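Local coordinates for protein tryptophan decarboxylase 1 (PDB 6KHO) that uses pyridoxal 5'-phosphate to decarboxylate L-tryptophan to tryptamine and 5-hydroxy-L-tryptophan to serotonin, at residues V270-T273 / S274-A277; P309-R312 / H313-D316; Y396-A399 / K400-H404; R406-V409 / A410-K413; S500-E503 / L504-K507. One frame throughout, in Å; residues are numbered along the deposited sequence.

All five contacts are local, but their places in the fold give them different chemistry. Interaction 1 is buried at the cofactor, a loop tied by backbone and hydroxyl bonds. Interaction 2, a short 3-10 turn at the surface, combines backbone bonds, histidine rings laid against carbonyls, and a salt bridge; it touches interaction 1 through Val-270 and Leu-315. Interactions 3 and 4, both partly buried, share helix 386-420: one lies where the helix is kinked at the second subunit, the other holds a calcium ion. Glu-310 of interaction 2 forms a salt bridge with Arg-406 of interaction 4. Interaction 5, on helix 495-513, is partly buried and touches none of the others.

Interaction 1: residues V270-T273 / S274-A277; sequences VGTT and SSNA. With PLP (pyridoxal-5'-phosphate), chain C.
Ala-277 and Thr-272 hold each other through both ends of the alanine. Ala-277 N donates to Thr-272 OG1 at 2.8 Å, and Ala-277 O accepts from Thr-272 N at 2.9 Å, in the carbonyl plane on a lone pair. Gly-271 N, tilted from that plane, is a second donor to the same oxygen. With OG1 placed between its backbone N and carbonyl carbon (chi1 62°), Thr-272 turns its hydroxyl to the returning chain. A water 2.6 Å from Thr-272 OG1 also bonds Ser-275 OG. Asn-276 N reaches Thr-272 O from above the carbonyl plane at 2.9 Å. The bonds close a tight reversal after strand 262-269 of the central sheet of a fold-type I, PLP-dependent domain. Its near limb faces the cofactor: Gly-271 O lies 3.7 Å from the PLP methyl C2A, and Thr-273 OG1 is 3.5 Å from PLP O3. Thr-273 touches His-214, a serotonin-binding residue. At Gly-271's backbone angles a CB would strike the preceding carbonyl. Ser-274 OG bonds Thr-476, while Arg-485 donates from NH2 to Thr-273 O and from NE to Ser-274 O. Outermost, Thr-272 CG2 packs 3.9 Å from Ala-277 CB, and the Asn-276 side chain rests on Phe-104 and Tyr-301.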
loop_
_atom_site.group_PDB
_atom_site.type_symbol
_atom_site.label_atom_id
_atom_site.label_comp_id
_atom_site.label_asym_id
_atom_site.label_seq_id
_atom_site.Cartn_x
_atom_site.Cartn_y
_atom_site.Cartn_z
ATOM N N VAL A 270 -9.568 -20.574 -0.585
ATOM C CA VAL A 270 -9.671 -21.367 0.635
ATOM C C VAL A 270 -10.179 -20.430 1.727
ATOM O O VAL A 270 -9.419 -19.614 2.270
ATOM C CB VAL A 270 -8.337 -22.017 1.014
ATOM C CG1 VAL A 270 -8.474 -22.773 2.338
ATOM C CG2 VAL A 270 -7.880 -22.954 -0.096
ATOM N N GLY A 271 -11.467 -20.544 2.060
ATOM C CA GLY A 271 -12.072 -19.678 3.058
ATOM C C GLY A 271 -12.751 -18.461 2.452
ATOM O O GLY A 271 -12.313 -17.324 2.656
ATOM N N THR A 272 -13.836 -18.676 1.718
ATOM C CA THR A 272 -14.480 -17.563 1.033
ATOM C C THR A 272 -15.060 -16.572 2.039
ATOM O O THR A 272 -15.365 -16.911 3.182
ATOM C CB THR A 272 -15.611 -18.046 0.120
ATOM O OG1 THR A 272 -16.611 -18.688 0.915
ATOM C CG2 THR A 272 -15.095 -19.006 -0.963
ATOM N N THR A 273 -15.248 -15.336 1.574
ATOM C CA THR A 273 -15.673 -14.257 2.459
ATOM C C THR A 273 -17.095 -14.470 2.965
ATOM O O THR A 273 -17.389 -14.219 4.140
ATOM C CB THR A 273 -15.568 -12.921 1.726
ATOM O OG1 THR A 273 -14.205 -12.695 1.335
ATOM C CG2 THR A 273 -16.011 -11.784 2.628
ATOM N N SER A 274 -17.994 -14.929 2.094
ATOM C CA SER A 274 -19.398 -15.047 2.477
ATOM C C SER A 274 -19.599 -16.132 3.529
ATOM O O SER A 274 -20.086 -15.860 4.632
ATOM C CB SER A 274 -20.261 -15.326 1.244
ATOM O OG SER A 274 -21.611 -15.503 1.634
ATOM N N SER A 275 -19.222 -17.374 3.212
ATOM C CA SER A 275 -19.579 -18.504 4.057
ATOM C C SER A 275 -18.407 -19.431 4.364
ATOM O O SER A 275 -18.634 -20.546 4.850
ATOM C CB SER A 275 -20.721 -19.301 3.406
ATOM O OG SER A 275 -20.268 -20.024 2.272
ATOM N N ASN A 276 -17.167 -19.003 4.111
ATOM C CA ASN A 276 -15.983 -19.836 4.346
ATOM C C ASN A 276 -16.063 -21.163 3.594
ATOM O O ASN A 276 -15.704 -22.216 4.119
ATOM C CB ASN A 276 -15.756 -20.081 5.835
ATOM C CG ASN A 276 -14.915 -18.997 6.479
ATOM O OD1 ASN A 276 -14.467 -18.061 5.805
ATOM N ND2 ASN A 276 -14.686 -19.121 7.779
ATOM N N ALA A 277 -16.535 -21.110 2.353
ATOM C CA ALA A 277 -16.394 -22.264 1.481
ATOM C C ALA A 277 -14.916 -22.471 1.145
ATOM O O ALA A 277 -14.100 -21.547 1.229
ATOM C CB ALA A 277 -17.221 -22.077 0.207
HETATM N N1 PLP C . -10.143 -12.363 -0.340
HETATM C C2 PLP C . -10.597 -12.978 0.810
HETATM C C2A PLP C . -10.935 -14.436 0.836
HETATM C C3 PLP C . -10.752 -12.236 1.970
HETATM O O3 PLP C . -11.199 -12.851 3.109
HETATM C C4 PLP C . -10.438 -10.883 1.984
HETATM C C4A PLP C . -10.237 -10.175 3.294
HETATM C C5 PLP C . -9.983 -10.264 0.829
HETATM C C6 PLP C . -9.841 -11.011 -0.338
HETATM C C5A PLP C . -9.674 -8.782 0.895
HETATM O O4P PLP C . -8.952 -8.305 -0.215
HETATM P P PLP C . -8.032 -6.970 -0.101
HETATM O O1P PLP C . -8.804 -5.846 0.535
HETATM O O2P PLP C . -7.592 -6.623 -1.502
HETATM O O3P PLP C . -6.812 -7.211 0.771
HETATM O O HOH W 1 -19.144 -18.680 0.371
#

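Interaction 2: residues P309-R312 / H313-D316; sequences PEFR and HHLD
His-313 meets Glu-310 in a surface 3-10 turn, in the connection between strands 294-298 and 323-326 of the central sheet. Its ring presents an edge to the backbone, CD2 lying 3.2 Å from Glu-310 O with that oxygen close to the ring plane; a chi1 of 66°, with CG between the backbone N and carbonyl carbon, folds the ring back there. The Phe-311 carbonyl oxygen lies over one face of the same ring. His-314 N donates to Phe-311 O at 3.1 Å, and His-314 CD2 comes to 3.3 Å of that oxygen. The His-314 ring also meets that of Phe-433. Leu-315 N bonds Arg-312 O at 3.1 Å, while Leu-315 CB sits over one face of the guanidinium, 3.6 Å from Arg-312 NH1. The arginine bends at chi2 (44°), and its NE and NH2 bond the carbonyls of Leu-150 and Asn-151. A leucine in place of Arg-312 would probably leave Asp-316 without its cationic mate and those two carbonyls without their donors. At Asp-316 the turn ends in a salt bridge: OD1 approaches Arg-312 NH1 at the guanidinium edge, 3.3 Å away, the carboxylate and guanidinium planes being 61° apart.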
loop_
_atom_site.group_PDB
_atom_site.type_symbol
_atom_site.label_atom_id
_atom_site.label_comp_id
_atom_site.label_asym_id
_atom_site.label_seq_id
_atom_site.Cartn_x
_atom_site.Cartn_y
_atom_site.Cartn_z
ATOM N N PRO A 309 -1.888 -28.297 12.211
ATOM C CA PRO A 309 -1.964 -29.526 11.392
ATOM C C PRO A 309 -3.376 -29.946 11.013
ATOM O O PRO A 309 -3.587 -30.476 9.915
ATOM C CB PRO A 309 -1.290 -30.572 12.292
ATOM C CG PRO A 309 -0.318 -29.780 13.123
ATOM C CD PRO A 309 -0.999 -28.454 13.378
ATOM N N GLU A 310 -4.356 -29.729 11.887
ATOM C CA GLU A 310 -5.716 -30.163 11.595
ATOM C C GLU A 310 -6.397 -29.325 10.516
ATOM O O GLU A 310 -7.471 -29.713 10.046
ATOM C CB GLU A 310 -6.551 -30.144 12.876
ATOM C CG GLU A 310 -6.864 -28.753 13.384
ATOM C CD GLU A 310 -5.906 -28.284 14.473
ATOM O OE1 GLU A 310 -6.333 -27.444 15.300
ATOM O OE2 GLU A 310 -4.738 -28.744 14.501
ATOM N N PHE A 311 -5.817 -28.189 10.117
ATOM C CA PHE A 311 -6.364 -27.385 9.033
ATOM C C PHE A 311 -5.520 -27.434 7.770
ATOM O O PHE A 311 -5.997 -27.011 6.710
ATOM C CB PHE A 311 -6.522 -25.917 9.470
ATOM C CG PHE A 311 -7.485 -25.728 10.606
ATOM C CD1 PHE A 311 -8.850 -25.823 10.390
ATOM C CD2 PHE A 311 -7.027 -25.460 11.889
ATOM C CE1 PHE A 311 -9.740 -25.658 11.430
ATOM C CE2 PHE A 311 -7.913 -25.303 12.934
ATOM C CZ PHE A 311 -9.271 -25.400 12.707
ATOM N N ARG A 312 -4.288 -27.941 7.852
ATOM C CA ARG A 312 -3.378 -27.885 6.716
ATOM C C ARG A 312 -3.879 -28.706 5.526
ATOM O O ARG A 312 -3.416 -28.489 4.398
ATOM C CB ARG A 312 -1.986 -28.338 7.184
ATOM C CG ARG A 312 -0.865 -28.293 6.148
ATOM C CD ARG A 312 -0.848 -27.016 5.309
ATOM N NE ARG A 312 0.218 -27.098 4.314
ATOM C CZ ARG A 312 0.160 -27.840 3.209
ATOM N NH1 ARG A 312 -0.928 -28.559 2.935
ATOM N NH2 ARG A 312 1.192 -27.868 2.375
ATOM N N HIS A 313 -4.854 -29.603 5.732
ATOM C CA HIS A 313 -5.385 -30.372 4.606
ATOM C C HIS A 313 -6.134 -29.503 3.603
ATOM O O HIS A 313 -6.254 -29.894 2.435
ATOM C CB HIS A 313 -6.304 -31.494 5.097
ATOM C CG HIS A 313 -7.553 -31.006 5.760
ATOM N ND1 HIS A 313 -8.730 -30.799 5.071
ATOM C CD2 HIS A 313 -7.810 -30.682 7.051
ATOM C CE1 HIS A 313 -9.656 -30.367 5.907
ATOM N NE2 HIS A 313 -9.125 -30.285 7.114
ATOM N N HIS A 314 -6.637 -28.336 4.025
ATOM C CA HIS A 314 -7.298 -27.435 3.086
ATOM C C HIS A 314 -6.350 -26.907 2.021
ATOM O O HIS A 314 -6.816 -26.337 1.027
ATOM C CB HIS A 314 -7.933 -26.253 3.828
ATOM C CG HIS A 314 -9.085 -26.641 4.701
ATOM N ND1 HIS A 314 -10.254 -27.170 4.197
ATOM C CD2 HIS A 314 -9.245 -26.585 6.044
ATOM C CE1 HIS A 314 -11.088 -27.414 5.192
ATOM N NE2 HIS A 314 -10.500 -27.067 6.325
ATOM N N LEU A 315 -5.042 -27.055 2.211
ATOM C CA LEU A 315 -4.066 -26.591 1.234
ATOM C C LEU A 315 -3.443 -27.734 0.443
ATOM O O LEU A 315 -2.511 -27.499 -0.333
ATOM C CB LEU A 315 -2.971 -25.773 1.925
ATOM C CG LEU A 315 -3.385 -24.379 2.399
ATOM C CD1 LEU A 315 -2.162 -23.625 2.941
ATOM C CD2 LEU A 315 -4.042 -23.617 1.255
ATOM N N ASP A 316 -3.921 -28.965 0.619
ATOM C CA ASP A 316 -3.388 -30.064 -0.180
ATOM C C ASP A 316 -3.562 -29.763 -1.667
ATOM O O ASP A 316 -4.623 -29.309 -2.106
ATOM C CB ASP A 316 -4.067 -31.377 0.203
ATOM C CG ASP A 316 -3.636 -31.864 1.585
ATOM O OD1 ASP A 316 -2.811 -31.175 2.231
ATOM O OD2 ASP A 316 -4.120 -32.926 2.028
#

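Interaction 3: residues Y396-A399 / K400-H404; sequences YGVA and KLQEH
Tyr-396 and Lys-400 are joined through water rather than directly, in a turn-to-turn contact at a kink of helix 386-420, beside the second subunit of the dimer. The water donates to Tyr-396 O at 2.6 Å and accepts from Lys-400 N at 3.0 Å, standing in for the usual i to i+4 bond. Gly-397 has backbone angles foreign to a right-handed helix, and a CB there would strike the preceding carbonyl. Regular bonding resumes after it: Leu-401 N to Gly-397 O at 3.2 Å, Gln-402 N to Val-398 O at 2.8 Å and Glu-403 N to Ala-399 O. At this irregularity the second subunit forms backbone hydrogen bonds with Val-398 and Ala-399 and sets its Phe-22 against the Tyr-396 ring. Among side chains, Val-398 CG1, anti to the backbone N (chi1 -179°), lies 3.8 Å from Gln-402 CD, where the two side chains cross obliquely. Gln-402 extends past it, and NE2 bonds the carbonyl of Ile-307. With a leucine at Gln-402 the Ile-307 carbonyl would probably be left without this donor. On the buried side Leu-401 CD2 comes to 4.4 Å of Tyr-396 CB, and Leu-401 also packs on Met-149 of helix 133-149. Tyr-396 OH is bonded to Ala-111 N. The chemistry implies that the lost helix bond is made good in two ways: the carbonyl of Tyr-396 gets a water, and the backbone around the kink gets partners from the neighbouring subunit.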
loop_
_atom_site.group_PDB
_atom_site.type_symbol
_atom_site.label_atom_id
_atom_site.label_comp_id
_atom_site.label_asym_id
_atom_site.label_seq_id
_atom_site.Cartn_x
_atom_site.Cartn_y
_atom_site.Cartn_z
ATOM N N TYR A 396 6.097 -14.225 20.133
ATOM C CA TYR A 396 5.062 -15.148 20.602
ATOM C C TYR A 396 5.376 -16.614 20.303
ATOM O O TYR A 396 5.050 -17.483 21.120
ATOM C CB TYR A 396 3.711 -14.773 19.995
ATOM C CG TYR A 396 3.316 -13.351 20.319
ATOM C CD1 TYR A 396 3.469 -12.844 21.609
ATOM C CD2 TYR A 396 2.816 -12.504 19.338
ATOM C CE1 TYR A 396 3.125 -11.536 21.915
ATOM C CE2 TYR A 396 2.457 -11.189 19.634
ATOM C CZ TYR A 396 2.613 -10.723 20.927
ATOM O OH TYR A 396 2.258 -9.434 21.218
ATOM N N GLY A 397 6.001 -16.912 19.166
ATOM C CA GLY A 397 6.357 -18.276 18.826
ATOM C C GLY A 397 5.204 -19.064 18.215
ATOM O O GLY A 397 4.035 -18.681 18.288
ATOM N N VAL A 398 5.552 -20.210 17.613
ATOM C CA VAL A 398 4.581 -20.983 16.834
ATOM C C VAL A 398 3.462 -21.515 17.729
ATOM O O VAL A 398 2.275 -21.439 17.382
ATOM C CB VAL A 398 5.275 -22.131 16.076
ATOM C CG1 VAL A 398 4.234 -22.922 15.248
ATOM C CG2 VAL A 398 6.391 -21.600 15.153
ATOM N N ALA A 399 3.829 -22.068 18.887
ATOM C CA ALA A 399 2.847 -22.715 19.754
ATOM C C ALA A 399 1.739 -21.752 20.166
ATOM O O ALA A 399 0.558 -22.119 20.141
ATOM C CB ALA A 399 3.546 -23.313 20.979
ATOM N N LYS A 400 2.094 -20.505 20.522
ATOM C CA LYS A 400 1.086 -19.509 20.877
ATOM C C LYS A 400 0.255 -19.093 19.667
ATOM O O LYS A 400 -0.956 -18.864 19.790
ATOM C CB LYS A 400 1.752 -18.277 21.495
ATOM C CG LYS A 400 1.799 -18.259 23.019
ATOM C CD LYS A 400 2.165 -16.861 23.518
ATOM C CE LYS A 400 2.401 -16.819 25.021
ATOM N NZ LYS A 400 3.569 -17.651 25.430
ATOM N N LEU A 401 0.892 -18.938 18.500
ATOM C CA LEU A 401 0.130 -18.611 17.297
ATOM C C LEU A 401 -0.870 -19.720 16.972
ATOM O O LEU A 401 -2.015 -19.445 16.587
ATOM C CB LEU A 401 1.075 -18.357 16.111
ATOM C CG LEU A 401 2.064 -17.185 16.207
ATOM C CD1 LEU A 401 2.909 -17.025 14.950
ATOM C CD2 LEU A 401 1.363 -15.899 16.495
ATOM N N GLN A 402 -0.461 -20.981 17.139
ATOM C CA GLN A 402 -1.394 -22.087 16.937
ATOM C C GLN A 402 -2.534 -22.051 17.953
ATOM O O GLN A 402 -3.700 -22.271 17.599
ATOM C CB GLN A 402 -0.653 -23.422 17.016
ATOM C CG GLN A 402 0.303 -23.674 15.853
ATOM C CD GLN A 402 1.083 -24.961 16.034
ATOM O OE1 GLN A 402 1.547 -25.257 17.136
ATOM N NE2 GLN A 402 1.226 -25.736 14.958
ATOM N N GLU A 403 -2.222 -21.794 19.226
ATOM C CA GLU A 403 -3.290 -21.776 20.227
ATOM C C GLU A 403 -4.230 -20.594 20.016
ATOM O O GLU A 403 -5.414 -20.683 20.352
ATOM C CB GLU A 403 -2.698 -21.775 21.639
ATOM C CG GLU A 403 -3.709 -21.948 22.797
ATOM C CD GLU A 403 -4.897 -22.881 22.482
ATOM O OE1 GLU A 403 -4.686 -24.032 22.019
ATOM O OE2 GLU A 403 -6.053 -22.461 22.715
ATOM N N HIS A 404 -3.735 -19.494 19.436
ATOM C CA HIS A 404 -4.603 -18.376 19.068
ATOM C C HIS A 404 -5.618 -18.789 17.997
ATOM O O HIS A 404 -6.810 -18.482 18.115
ATOM C CB HIS A 404 -3.741 -17.183 18.618
ATOM C CG HIS A 404 -4.330 -16.365 17.502
ATOM N ND1 HIS A 404 -5.370 -15.479 17.694
ATOM C CD2 HIS A 404 -3.993 -16.269 16.192
ATOM C CE1 HIS A 404 -5.664 -14.890 16.549
ATOM N NE2 HIS A 404 -4.844 -15.354 15.619
HETATM O O HOH W 2 4.893 -20.007 21.499
#

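Interaction 4: residues R406-V409 / A410-K413; sequences RSDV and AMAK. With CA (calcium ion), chain F.
Asp-408 and Met-411 lie side by side, pointing the same way, with the methionine methyl CE 3.7 Å from Asp-408 OD1, the oxygen that holds a calcium ion. That metal bond is 2.4 Å long, while Asp-408 OD2 stays 3.7 Å from the calcium ion, so the carboxylate binds through one oxygen. Five waters bring the ligands to six. OD2 accepts from one of these waters at 2.7 Å and also bonds Trp-331 NE1, which helps fix the rotation of the carboxylate. Ser-407 OG accepts from a second metal-bound water at 2.9 Å and weakly from a third; its hydroxyl is itself bonded to Glu-403 O one turn back. The Met-411 chain bends at its last torsion (chi3 -64°), bringing CE alongside the carboxylate. Beneath lies regular alpha-helix, with Met-411 N donating to Ser-407 O at 3.0 Å and Ala-412 N to Asp-408 O at 3.0 Å. At the C-terminal end of the segment Lys-413 NZ forms a salt bridge with Asp-417. These turns belong to the long helix 386-420: Val-409 touches Phe-311 and Arg-431, both in loops, while Met-411 packs on Val-488, just past strand 481-487, and on Gln-493, shortly before helix 495-513.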
loop_
_atom_site.group_PDB
_atom_site.type_symbol
_atom_site.label_atom_id
_atom_site.label_comp_id
_atom_site.label_asym_id
_atom_site.label_seq_id
_atom_site.Cartn_x
_atom_site.Cartn_y
_atom_site.Cartn_z
ATOM N N ARG A 406 -6.650 -21.905 17.461
ATOM C CA ARG A 406 -7.511 -22.957 18.004
ATOM C C ARG A 406 -8.525 -22.408 19.003
ATOM O O ARG A 406 -9.664 -22.886 19.064
ATOM C CB ARG A 406 -6.652 -24.042 18.653
ATOM C CG ARG A 406 -5.800 -24.788 17.641
ATOM C CD ARG A 406 -4.740 -25.672 18.283
ATOM N NE ARG A 406 -4.158 -26.580 17.297
ATOM C CZ ARG A 406 -2.953 -27.137 17.406
ATOM N NH1 ARG A 406 -2.190 -26.886 18.462
ATOM N NH2 ARG A 406 -2.510 -27.944 16.454
ATOM N N SER A 407 -8.130 -21.420 19.808
ATOM C CA SER A 407 -9.068 -20.853 20.767
ATOM C C SER A 407 -10.156 -20.045 20.069
ATOM O O SER A 407 -11.301 -20.027 20.537
ATOM C CB SER A 407 -8.324 -20.006 21.806
ATOM O OG SER A 407 -7.604 -18.951 21.191
ATOM N N ASP A 408 -9.837 -19.398 18.939
ATOM C CA ASP A 408 -10.880 -18.721 18.167
ATOM C C ASP A 408 -11.857 -19.724 17.579
ATOM O O ASP A 408 -13.071 -19.479 17.549
ATOM C CB ASP A 408 -10.271 -17.890 17.036
ATOM C CG ASP A 408 -9.678 -16.593 17.523
ATOM O OD1 ASP A 408 -9.889 -16.266 18.703
ATOM O OD2 ASP A 408 -9.017 -15.899 16.724
ATOM N N VAL A 409 -11.336 -20.834 17.062
ATOM C CA VAL A 409 -12.192 -21.856 16.475
ATOM C C VAL A 409 -13.076 -22.479 17.549
ATOM O O VAL A 409 -14.267 -22.735 17.325
ATOM C CB VAL A 409 -11.331 -22.908 15.749
ATOM C CG1 VAL A 409 -12.123 -24.173 15.493
ATOM C CG2 VAL A 409 -10.782 -22.326 14.438
ATOM N N ALA A 410 -12.518 -22.692 18.742
ATOM C CA ALA A 410 -13.284 -23.305 19.821
ATOM C C ALA A 410 -14.394 -22.379 20.312
ATOM O O ALA A 410 -15.496 -22.844 20.616
ATOM C CB ALA A 410 -12.347 -23.705 20.962
ATOM N N MET A 411 -14.132 -21.067 20.384
ATOM C CA MET A 411 -15.209 -20.115 20.662
ATOM C C MET A 411 -16.284 -20.173 19.583
ATOM O O MET A 411 -17.481 -20.147 19.889
ATOM C CB MET A 411 -14.669 -18.685 20.778
ATOM C CG MET A 411 -13.811 -18.406 22.016
ATOM S SD MET A 411 -13.710 -16.634 22.411
ATOM C CE MET A 411 -12.854 -15.985 20.976
ATOM N N ALA A 412 -15.879 -20.233 18.309
ATOM C CA ALA A 412 -16.857 -20.358 17.227
ATOM C C ALA A 412 -17.671 -21.642 17.359
ATOM O O ALA A 412 -18.869 -21.655 17.053
ATOM C CB ALA A 412 -16.158 -20.314 15.867
ATOM N N LYS A 413 -17.040 -22.729 17.805
ATOM C CA LYS A 413 -17.776 -23.976 17.984
ATOM C C LYS A 413 -18.783 -23.860 19.120
ATOM O O LYS A 413 -19.879 -24.425 19.032
ATOM C CB LYS A 413 -16.812 -25.136 18.235
ATOM C CG LYS A 413 -17.368 -26.487 17.809
ATOM C CD LYS A 413 -16.576 -27.645 18.396
ATOM C CE LYS A 413 -17.308 -28.972 18.185
ATOM N NZ LYS A 413 -18.662 -28.973 18.817
HETATM CA CA CA F . -8.900 -14.772 20.236
HETATM O O HOH W 3 -8.830 -16.343 21.796
HETATM O O HOH W 4 -6.948 -15.962 19.615
HETATM O O HOH W 5 -8.369 -13.718 18.093
HETATM O O HOH W 6 -10.623 -13.179 20.384
HETATM O O HOH W 7 -7.295 -13.218 21.255
#

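Interaction 5: residues S500-E503 / L504-K507; sequences SAWE and LIKK
Trp-502 carries the aliphatic chain of Lys-506 on one face of its indole. Lys-506 CG sits 3.9 Å from the centroid of the six-membered ring, 24° off the normal, in a CH-pi contact, and Lys-506 CD follows it to 3.5 Å from Trp-502 NE1. Obliquely to the ring, Ile-505 CG2 comes to 3.9 Å of Trp-502 CZ3. The indole also meets Phe-425 edge to face. It lies forward along the helix over the next turn, chi1 being 178° with CG opposite the backbone N, and there both Ile-505 and Lys-506 can touch it. The lysine then bends at chi3 and runs beside Glu-503, pointing the same way, and Lys-506 NZ forms a long salt bridge of 3.5 Å to Glu-503 OE1, with OE2 about as far. Asp-422 also touches this lysine. One residue gives carbons to the aromatic face and charge to a carboxylate. The backbone below is regular: Lys-506 N donates to Trp-502 O at 2.8 Å, almost straight (179°), and Ile-505 N to Ala-501 O at 3.0 Å. Leu-504 and Ile-505 pack on Leu-465 of helix 451-468, and Trp-502 on Leu-418 and Val-419 of helix 386-420. Apolar on the side turned to those helices and charged on the other, this part of helix 495-513 is amphipathic and belongs to the C-terminal small domain that accompanies the PLP-binding domain in group II decarboxylases.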
loop_
_atom_site.group_PDB
_atom_site.type_symbol
_atom_site.label_atom_id
_atom_site.label_comp_id
_atom_site.label_asym_id
_atom_site.label_seq_id
_atom_site.Cartn_x
_atom_site.Cartn_y
_atom_site.Cartn_z
ATOM N N SER A 500 -22.626 -14.017 25.760
ATOM C CA SER A 500 -23.530 -12.886 25.958
ATOM C C SER A 500 -24.143 -12.415 24.641
ATOM O O SER A 500 -25.293 -11.952 24.613
ATOM C CB SER A 500 -22.794 -11.724 26.635
ATOM O OG SER A 500 -22.324 -12.095 27.917
ATOM N N ALA A 501 -23.383 -12.506 23.546
ATOM C CA ALA A 501 -23.940 -12.200 22.232
ATOM C C ALA A 501 -25.083 -13.150 21.884
ATOM O O ALA A 501 -26.092 -12.730 21.309
ATOM C CB ALA A 501 -22.843 -12.264 21.169
ATOM N N TRP A 502 -24.937 -14.434 22.220
ATOM C CA TRP A 502 -25.999 -15.400 21.952
ATOM C C TRP A 502 -27.260 -15.059 22.734
ATOM O O TRP A 502 -28.369 -15.065 22.183
ATOM C CB TRP A 502 -25.528 -16.810 22.297
ATOM C CG TRP A 502 -26.600 -17.847 22.085
ATOM C CD1 TRP A 502 -27.018 -18.791 22.980
ATOM C CD2 TRP A 502 -27.383 -18.048 20.895
ATOM N NE1 TRP A 502 -28.016 -19.568 22.422
ATOM C CE2 TRP A 502 -28.259 -19.129 21.145
ATOM C CE3 TRP A 502 -27.430 -17.418 19.641
ATOM C CZ2 TRP A 502 -29.171 -19.596 20.187
ATOM C CZ3 TRP A 502 -28.335 -17.885 18.689
ATOM C CH2 TRP A 502 -29.194 -18.962 18.973
ATOM N N GLU A 503 -27.104 -14.751 24.028
ATOM C CA GLU A 503 -28.244 -14.341 24.844
ATOM C C GLU A 503 -28.938 -13.123 24.249
ATOM O O GLU A 503 -30.171 -13.042 24.251
ATOM C CB GLU A 503 -27.794 -14.051 26.275
ATOM C CG GLU A 503 -27.158 -15.241 26.971
ATOM C CD GLU A 503 -28.077 -16.443 27.027
ATOM O OE1 GLU A 503 -29.292 -16.253 27.245
ATOM O OE2 GLU A 503 -27.588 -17.579 26.853
ATOM N N LEU A 504 -28.165 -12.174 23.722
ATOM C CA LEU A 504 -28.773 -10.971 23.162
ATOM C C LEU A 504 -29.532 -11.286 21.878
ATOM O O LEU A 504 -30.592 -10.699 21.616
ATOM C CB LEU A 504 -27.702 -9.904 22.924
ATOM C CG LEU A 504 -28.191 -8.646 22.205
ATOM C CD1 LEU A 504 -29.254 -7.959 23.046
ATOM C CD2 LEU A 504 -27.054 -7.685 21.872
ATOM N N ILE A 505 -29.012 -12.217 21.069
ATOM C CA ILE A 505 -29.736 -12.675 19.884
ATOM C C ILE A 505 -31.030 -13.370 20.291
ATOM O O ILE A 505 -32.110 -13.061 19.770
ATOM C CB ILE A 505 -28.852 -13.609 19.032
ATOM C CG1 ILE A 505 -27.672 -12.847 18.410
ATOM C CG2 ILE A 505 -29.682 -14.290 17.943
ATOM C CD1 ILE A 505 -26.470 -13.728 18.108
ATOM N N LYS A 506 -30.933 -14.340 21.207
ATOM C CA LYS A 506 -32.121 -15.026 21.709
ATOM C C LYS A 506 -33.146 -14.031 22.238
ATOM O O LYS A 506 -34.327 -14.075 21.869
ATOM C CB LYS A 506 -31.733 -16.021 22.804
ATOM C CG LYS A 506 -31.144 -17.310 22.277
ATOM C CD LYS A 506 -31.215 -18.422 23.305
ATOM C CE LYS A 506 -30.719 -17.952 24.656
ATOM N NZ LYS A 506 -30.514 -19.100 25.590
ATOM N N LYS A 507 -32.697 -13.101 23.083
ATOM C CA LYS A 507 -33.605 -12.147 23.709
ATOM C C LYS A 507 -34.270 -11.257 22.669
ATOM O O LYS A 507 -35.490 -11.059 22.696
ATOM C CB LYS A 507 -32.837 -11.315 24.739
ATOM C CG LYS A 507 -33.553 -10.099 25.271
ATOM C CD LYS A 507 -32.751 -9.481 26.413
ATOM C CE LYS A 507 -33.454 -8.270 27.002
ATOM N NZ LYS A 507 -33.140 -8.112 28.455
#